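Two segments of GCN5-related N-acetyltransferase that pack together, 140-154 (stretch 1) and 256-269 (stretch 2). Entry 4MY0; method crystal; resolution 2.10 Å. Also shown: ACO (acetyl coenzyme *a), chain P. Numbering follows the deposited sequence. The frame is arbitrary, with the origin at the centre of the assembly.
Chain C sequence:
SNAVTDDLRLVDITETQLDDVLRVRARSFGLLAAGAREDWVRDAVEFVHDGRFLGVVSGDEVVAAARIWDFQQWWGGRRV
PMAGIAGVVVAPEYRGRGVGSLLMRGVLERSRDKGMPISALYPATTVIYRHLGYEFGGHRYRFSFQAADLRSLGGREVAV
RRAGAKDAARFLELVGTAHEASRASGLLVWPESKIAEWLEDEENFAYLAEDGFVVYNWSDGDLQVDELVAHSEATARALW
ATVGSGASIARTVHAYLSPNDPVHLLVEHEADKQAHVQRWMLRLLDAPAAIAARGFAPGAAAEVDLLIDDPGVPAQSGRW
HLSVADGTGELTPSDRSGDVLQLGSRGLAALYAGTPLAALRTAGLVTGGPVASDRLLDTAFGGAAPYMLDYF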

# COMPACT_ATOMS: atom_id res chain seq x y z
N ARG C 140 -15.70 -8.81 -19.96
CA ARG C 140 -15.34 -7.44 -20.25
C ARG C 140 -13.91 -7.30 -19.75
O ARG C 140 -13.64 -7.56 -18.58
CB ARG C 140 -16.27 -6.48 -19.51
CG ARG C 140 -15.97 -4.99 -19.75
CD ARG C 140 -16.84 -4.16 -18.81
NE ARG C 140 -16.70 -2.72 -19.03
CZ ARG C 140 -16.47 -1.84 -18.06
NH1 ARG C 140 -16.39 -0.55 -18.36
NH2 ARG C 140 -16.33 -2.24 -16.80
N TYR C 141 -13.00 -6.92 -20.64
CA TYR C 141 -11.57 -6.90 -20.31
C TYR C 141 -11.07 -5.47 -20.24
O TYR C 141 -11.42 -4.65 -21.10
CB TYR C 141 -10.75 -7.60 -21.40
CG TYR C 141 -11.07 -9.06 -21.65
CD1 TYR C 141 -10.36 -10.07 -20.99
CD2 TYR C 141 -12.03 -9.43 -22.58
CE1 TYR C 141 -10.64 -11.41 -21.24
CE2 TYR C 141 -12.31 -10.76 -22.83
CZ TYR C 141 -11.61 -11.74 -22.17
OH TYR C 141 -11.90 -13.07 -22.43
N ARG C 142 -10.23 -5.18 -19.26
CA ARG C 142 -9.51 -3.90 -19.26
C ARG C 142 -8.01 -4.15 -19.25
O ARG C 142 -7.49 -4.83 -18.37
CB ARG C 142 -9.91 -2.99 -18.07
CG ARG C 142 -9.51 -1.50 -18.32
CD ARG C 142 -9.52 -0.65 -17.03
NE ARG C 142 -8.46 -1.04 -16.10
CZ ARG C 142 -8.12 -0.33 -15.02
NH1 ARG C 142 -8.76 0.79 -14.75
NH2 ARG C 142 -7.16 -0.75 -14.21
N PHE C 143 -7.31 -3.60 -20.24
CA PHE C 143 -5.85 -3.73 -20.29
C PHE C 143 -5.19 -2.38 -20.09
O PHE C 143 -5.81 -1.34 -20.33
CB PHE C 143 -5.42 -4.37 -21.61
CG PHE C 143 -5.86 -5.80 -21.76
CD1 PHE C 143 -5.23 -6.82 -21.05
CD2 PHE C 143 -6.93 -6.14 -22.58
CE1 PHE C 143 -5.65 -8.15 -21.16
CE2 PHE C 143 -7.35 -7.47 -22.70
CZ PHE C 143 -6.71 -8.46 -22.00
N SER C 144 -3.93 -2.38 -19.64
CA SER C 144 -3.25 -1.11 -19.39
C SER C 144 -1.96 -1.03 -20.19
O SER C 144 -1.11 -1.93 -20.13
CB SER C 144 -2.95 -0.95 -17.89
OG SER C 144 -4.13 -1.11 -17.12
N PHE C 145 -1.81 0.06 -20.95
CA PHE C 145 -0.64 0.27 -21.78
C PHE C 145 0.15 1.49 -21.32
O PHE C 145 -0.37 2.33 -20.57
CB PHE C 145 -1.07 0.45 -23.24
CG PHE C 145 -1.92 -0.68 -23.76
CD1 PHE C 145 -1.33 -1.77 -24.37
CD2 PHE C 145 -3.30 -0.66 -23.63
CE1 PHE C 145 -2.10 -2.84 -24.85
CE2 PHE C 145 -4.10 -1.72 -24.10
CZ PHE C 145 -3.49 -2.81 -24.71
N GLN C 146 1.40 1.59 -21.77
CA GLN C 146 2.19 2.79 -21.53
C GLN C 146 1.79 3.84 -22.57
O GLN C 146 1.81 3.57 -23.78
CB GLN C 146 3.69 2.50 -21.63
CG GLN C 146 4.12 1.25 -20.87
CD GLN C 146 5.64 1.01 -20.94
OE1 GLN C 146 6.42 1.92 -21.23
NE2 GLN C 146 6.05 -0.23 -20.69
N ALA C 147 1.42 5.03 -22.12
CA ALA C 147 1.01 6.09 -23.05
C ALA C 147 2.11 6.46 -24.06
O ALA C 147 1.82 6.73 -25.23
CB ALA C 147 0.53 7.32 -22.28
N ALA C 148 3.36 6.48 -23.62
CA ALA C 148 4.45 6.92 -24.51
C ALA C 148 4.60 5.95 -25.69
O ALA C 148 5.07 6.32 -26.76
CB ALA C 148 5.78 7.02 -23.74
N ASP C 149 4.21 4.70 -25.46
CA ASP C 149 4.27 3.67 -26.48
C ASP C 149 3.21 3.93 -27.57
O ASP C 149 3.49 3.87 -28.77
CB ASP C 149 4.02 2.31 -25.81
CG ASP C 149 4.34 1.14 -26.70
OD1 ASP C 149 4.55 1.33 -27.93
OD2 ASP C 149 4.36 0.01 -26.17
N LEU C 150 1.99 4.23 -27.13
CA LEU C 150 0.89 4.55 -28.04
C LEU C 150 1.20 5.80 -28.85
O LEU C 150 0.86 5.90 -30.04
CB LEU C 150 -0.37 4.78 -27.22
CG LEU C 150 -0.84 3.55 -26.44
CD1 LEU C 150 -2.12 3.84 -25.71
CD2 LEU C 150 -1.03 2.39 -27.38
N ARG C 151 1.87 6.75 -28.20
CA ARG C 151 2.12 8.05 -28.79
C ARG C 151 2.95 7.94 -30.07
O ARG C 151 2.80 8.76 -30.98
CB ARG C 151 2.85 8.93 -27.77
CG ARG C 151 3.16 10.30 -28.31
CD ARG C 151 3.96 11.15 -27.34
NE ARG C 151 4.38 12.34 -28.06
CZ ARG C 151 5.53 12.43 -28.70
NH1 ARG C 151 5.84 13.53 -29.38
NH2 ARG C 151 6.38 11.41 -28.67
N SER C 152 3.80 6.93 -30.15
CA SER C 152 4.69 6.81 -31.31
C SER C 152 4.22 5.82 -32.37
O SER C 152 5.02 5.37 -33.18
CB SER C 152 6.10 6.44 -30.85
OG SER C 152 6.07 5.19 -30.19
N LEU C 153 2.93 5.49 -32.38
CA LEU C 153 2.40 4.55 -33.37
C LEU C 153 2.33 5.11 -34.80
O LEU C 153 2.27 4.34 -35.76
CB LEU C 153 1.04 3.99 -32.94
CG LEU C 153 1.15 3.00 -31.79
CD1 LEU C 153 -0.22 2.48 -31.40
CD2 LEU C 153 2.08 1.85 -32.15
N GLY C 154 2.36 6.43 -34.94
CA GLY C 154 2.44 7.04 -36.26
C GLY C 154 1.08 7.38 -36.83
O GLY C 154 0.19 7.83 -36.11
N1A ACO P . 7.22 13.02 -25.33
C2A ACO P . 8.37 13.19 -26.02
N3A ACO P . 8.54 14.17 -26.93
C4A ACO P . 7.55 15.04 -27.20
C5A ACO P . 6.26 14.91 -26.49
C6A ACO P . 6.14 13.82 -25.50
N6A ACO P . 4.98 13.64 -24.81
N7A ACO P . 5.46 15.90 -26.96
C8A ACO P . 6.17 16.60 -27.88
N9A ACO P . 7.40 16.08 -28.03
C1B ACO P . 8.47 16.57 -28.94
C2B ACO P . 8.16 16.29 -30.39
O2B ACO P . 8.46 14.94 -30.76
C3B ACO P . 9.07 17.29 -31.05
O3B ACO P . 10.40 16.79 -30.99
P3B ACO P . 11.12 16.08 -32.24
O7A ACO P . 10.08 15.14 -32.79
O8A ACO P . 11.44 17.26 -33.15
O9A ACO P . 12.34 15.42 -31.64
C4B ACO P . 9.06 18.49 -30.12
O4B ACO P . 8.59 17.99 -28.86
C5B ACO P . 8.15 19.61 -30.60
O5B ACO P . 6.90 19.02 -30.99
P1A ACO P . 5.55 19.86 -31.25
O1A ACO P . 5.86 21.32 -31.50
O2A ACO P . 4.77 19.02 -32.22
O3A ACO P . 4.90 19.79 -29.78
P2A ACO P . 3.33 19.64 -29.46
O4A ACO P . 2.58 20.56 -30.41
O5A ACO P . 3.00 18.18 -29.45
O6A ACO P . 3.21 20.26 -27.97
CBP ACO P . 2.91 19.64 -25.66
CCP ACO P . 3.86 19.65 -26.86
CDP ACO P . 2.59 21.06 -25.21
CEP ACO P . 3.59 18.88 -24.53
CAP ACO P . 1.64 18.92 -26.13
OAP ACO P . 2.00 17.64 -26.68
C9P ACO P . 0.60 18.81 -25.05
O9P ACO P . -0.29 19.65 -25.00
N8P ACO P . 0.67 17.77 -24.20
C7P ACO P . -0.28 17.54 -23.12
C6P ACO P . -0.30 18.66 -22.09
C5P ACO P . 1.09 18.97 -21.61
O5P ACO P . 1.86 18.07 -21.27
N4P ACO P . 1.43 20.26 -21.54
C3P ACO P . 2.35 20.75 -20.51
C2P ACO P . 3.72 21.11 -21.07
S1P ACO P . 4.69 21.92 -19.83
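Stretch 2, residues 256-269: YLSPNDPVHLLVEH

How does the backbone of stretch 2 run against stretch 1? It starts antiparallel to the strand 140-146, with Tyr 256 paired to Arg 142 in a non-hydrogen-bonded bridge, their CA atoms 4.6 Å apart. Next to it, Leu 257 N gives a weak hydrogen bond to Tyr 141 O at 3.5 Å. The chain then leaves the strand through a type I turn from Ser 258 to Asp 261, where the Asp 261 side chain caps Val 263 N (OD2 to N, 2.9 Å). A weakly bonded helix, about 263-266, follows, and the segment ends beside the helix 147-151, with the CA atoms of Asp 149 and Val 267 6.4 Å apart.

Which polar groups fasten the far end? Asp 149, with chi1 in t, reaches two consecutive backbone amides: OD1 accepts from Glu 268 N at 3.2 Å and OD2 from His 269 N at 2.6 Å. A water adds a bridge, accepting from Gln 146 N at 3.1 Å and donating to His 269 O at 2.7 Å.

What do the rings rest on? Tyr 256 is sandwiched between two arginines: the guanidinium of Arg 140 stacks on one face, Arg 140 CZ lying 3.2 Å from Tyr 256 CE1, and Arg 142 CG covers the opposite face, 3.8 Å from the ring centroid. Pro 259 CD sits over the Tyr 141 ring, 3.4 Å from CE2. His 264 turns its edge to the face of Phe 143, with CE1 3.9 Å from Phe 143 CD2.

Where is the apolar packing? Phe 143 CD2 meets Leu 257 CD1 at 3.7 Å, and Phe 145 CZ meets Val 263 CG1 at 3.8 Å. Val 267 CG1 lies 3.5 Å from Leu 150 CD2 and 4.2 Å from Leu 153 CD1, so one methyl touches both leucines.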

# COMPACT_ATOMS: atom_id res chain seq x y z
N TYR C 256 -10.64 -0.58 -22.59
CA TYR C 256 -11.61 -1.66 -22.71
C TYR C 256 -11.60 -2.14 -24.15
O TYR C 256 -11.87 -1.37 -25.08
CB TYR C 256 -12.99 -1.18 -22.29
CG TYR C 256 -13.07 -0.98 -20.80
CD1 TYR C 256 -13.25 -2.06 -19.95
CD2 TYR C 256 -12.93 0.29 -20.24
CE1 TYR C 256 -13.30 -1.90 -18.58
CE2 TYR C 256 -12.98 0.47 -18.86
CZ TYR C 256 -13.17 -0.64 -18.05
OH TYR C 256 -13.23 -0.50 -16.68
N LEU C 257 -11.27 -3.42 -24.32
CA LEU C 257 -11.21 -4.05 -25.63
C LEU C 257 -11.04 -5.57 -25.51
O LEU C 257 -10.71 -6.08 -24.44
CB LEU C 257 -10.06 -3.46 -26.46
CG LEU C 257 -8.80 -2.92 -25.80
CD1 LEU C 257 -7.86 -4.03 -25.41
CD2 LEU C 257 -8.14 -1.99 -26.79
N SER C 258 -11.24 -6.27 -26.61
CA SER C 258 -11.02 -7.72 -26.63
C SER C 258 -9.53 -8.06 -26.49
O SER C 258 -8.67 -7.26 -26.87
CB SER C 258 -11.57 -8.29 -27.94
OG SER C 258 -10.90 -9.49 -28.28
N PRO C 259 -9.22 -9.26 -25.95
CA PRO C 259 -7.81 -9.69 -25.96
C PRO C 259 -7.36 -10.01 -27.38
O PRO C 259 -6.16 -10.21 -27.61
CB PRO C 259 -7.82 -10.97 -25.10
CG PRO C 259 -9.24 -11.47 -25.18
CD PRO C 259 -10.11 -10.25 -25.33
N ASN C 260 -8.31 -10.05 -28.32
CA ASN C 260 -8.01 -10.17 -29.75
C ASN C 260 -7.79 -8.84 -30.48
O ASN C 260 -7.56 -8.84 -31.70
CB ASN C 260 -9.14 -10.92 -30.47
CG ASN C 260 -9.03 -12.42 -30.30
OD1 ASN C 260 -7.93 -12.97 -30.22
ND2 ASN C 260 -10.18 -13.09 -30.24
N ASP C 261 -7.87 -7.72 -29.77
CA ASP C 261 -7.71 -6.42 -30.41
C ASP C 261 -6.32 -6.29 -31.05
O ASP C 261 -5.31 -6.70 -30.46
CB ASP C 261 -7.93 -5.28 -29.41
CG ASP C 261 -8.10 -3.93 -30.08
OD1 ASP C 261 -9.26 -3.44 -30.15
OD2 ASP C 261 -7.09 -3.37 -30.56
N PRO C 262 -6.26 -5.73 -32.27
CA PRO C 262 -5.01 -5.52 -33.00
C PRO C 262 -3.97 -4.68 -32.27
O PRO C 262 -2.80 -4.74 -32.64
CB PRO C 262 -5.46 -4.79 -34.27
CG PRO C 262 -6.82 -4.24 -33.96
CD PRO C 262 -7.43 -5.26 -33.05
N VAL C 263 -4.37 -3.89 -31.27
CA VAL C 263 -3.41 -3.03 -30.57
C VAL C 263 -2.28 -3.85 -29.92
O VAL C 263 -1.14 -3.38 -29.82
CB VAL C 263 -4.10 -2.12 -29.53
CG1 VAL C 263 -4.63 -2.93 -28.36
CG2 VAL C 263 -3.13 -1.05 -29.03
N HIS C 264 -2.58 -5.09 -29.51
CA HIS C 264 -1.57 -5.94 -28.88
C HIS C 264 -0.48 -6.30 -29.89
O HIS C 264 0.67 -6.58 -29.52
CB HIS C 264 -2.21 -7.22 -28.31
CG HIS C 264 -3.28 -6.96 -27.28
ND1 HIS C 264 -3.00 -6.48 -26.02
CD2 HIS C 264 -4.62 -7.13 -27.33
CE1 HIS C 264 -4.13 -6.35 -25.34
NE2 HIS C 264 -5.13 -6.74 -26.11
N LEU C 265 -0.84 -6.27 -31.17
CA LEU C 265 0.09 -6.60 -32.24
C LEU C 265 0.88 -5.37 -32.69
O LEU C 265 1.90 -5.50 -33.38
CB LEU C 265 -0.68 -7.19 -33.44
CG LEU C 265 -1.53 -8.44 -33.21
CD1 LEU C 265 -2.42 -8.73 -34.41
CD2 LEU C 265 -0.65 -9.63 -32.90
N LEU C 266 0.42 -4.19 -32.30
CA LEU C 266 1.01 -2.94 -32.76
C LEU C 266 1.99 -2.33 -31.76
O LEU C 266 3.02 -1.78 -32.16
CB LEU C 266 -0.10 -1.91 -33.06
CG LEU C 266 -1.05 -2.20 -34.22
CD1 LEU C 266 -2.22 -1.24 -34.23
CD2 LEU C 266 -0.29 -2.11 -35.51
N VAL C 267 1.67 -2.40 -30.47
CA VAL C 267 2.48 -1.71 -29.47
C VAL C 267 3.73 -2.47 -29.08
O VAL C 267 3.73 -3.71 -29.05
CB VAL C 267 1.69 -1.36 -28.20
CG1 VAL C 267 0.53 -0.49 -28.55
CG2 VAL C 267 1.21 -2.62 -27.51
N GLU C 268 4.79 -1.74 -28.78
CA GLU C 268 6.06 -2.34 -28.39
C GLU C 268 5.96 -3.07 -27.05
O GLU C 268 6.30 -4.25 -26.95
CB GLU C 268 7.17 -1.29 -28.33
CG GLU C 268 8.43 -1.80 -27.61
CD GLU C 268 9.59 -0.81 -27.65
OE1 GLU C 268 10.53 -0.97 -26.84
OE2 GLU C 268 9.56 0.11 -28.49
N HIS C 269 5.50 -2.37 -26.02
CA HIS C 269 5.43 -2.96 -24.69
C HIS C 269 4.07 -3.60 -24.52
O HIS C 269 3.04 -2.98 -24.79
CB HIS C 269 5.68 -1.89 -23.64
CG HIS C 269 7.00 -1.21 -23.79
ND1 HIS C 269 8.15 -1.67 -23.18
CD2 HIS C 269 7.37 -0.11 -24.50
CE1 HIS C 269 9.17 -0.88 -23.50
NE2 HIS C 269 8.72 0.06 -24.31
O HOH W 1 2.26 -0.55 -23.77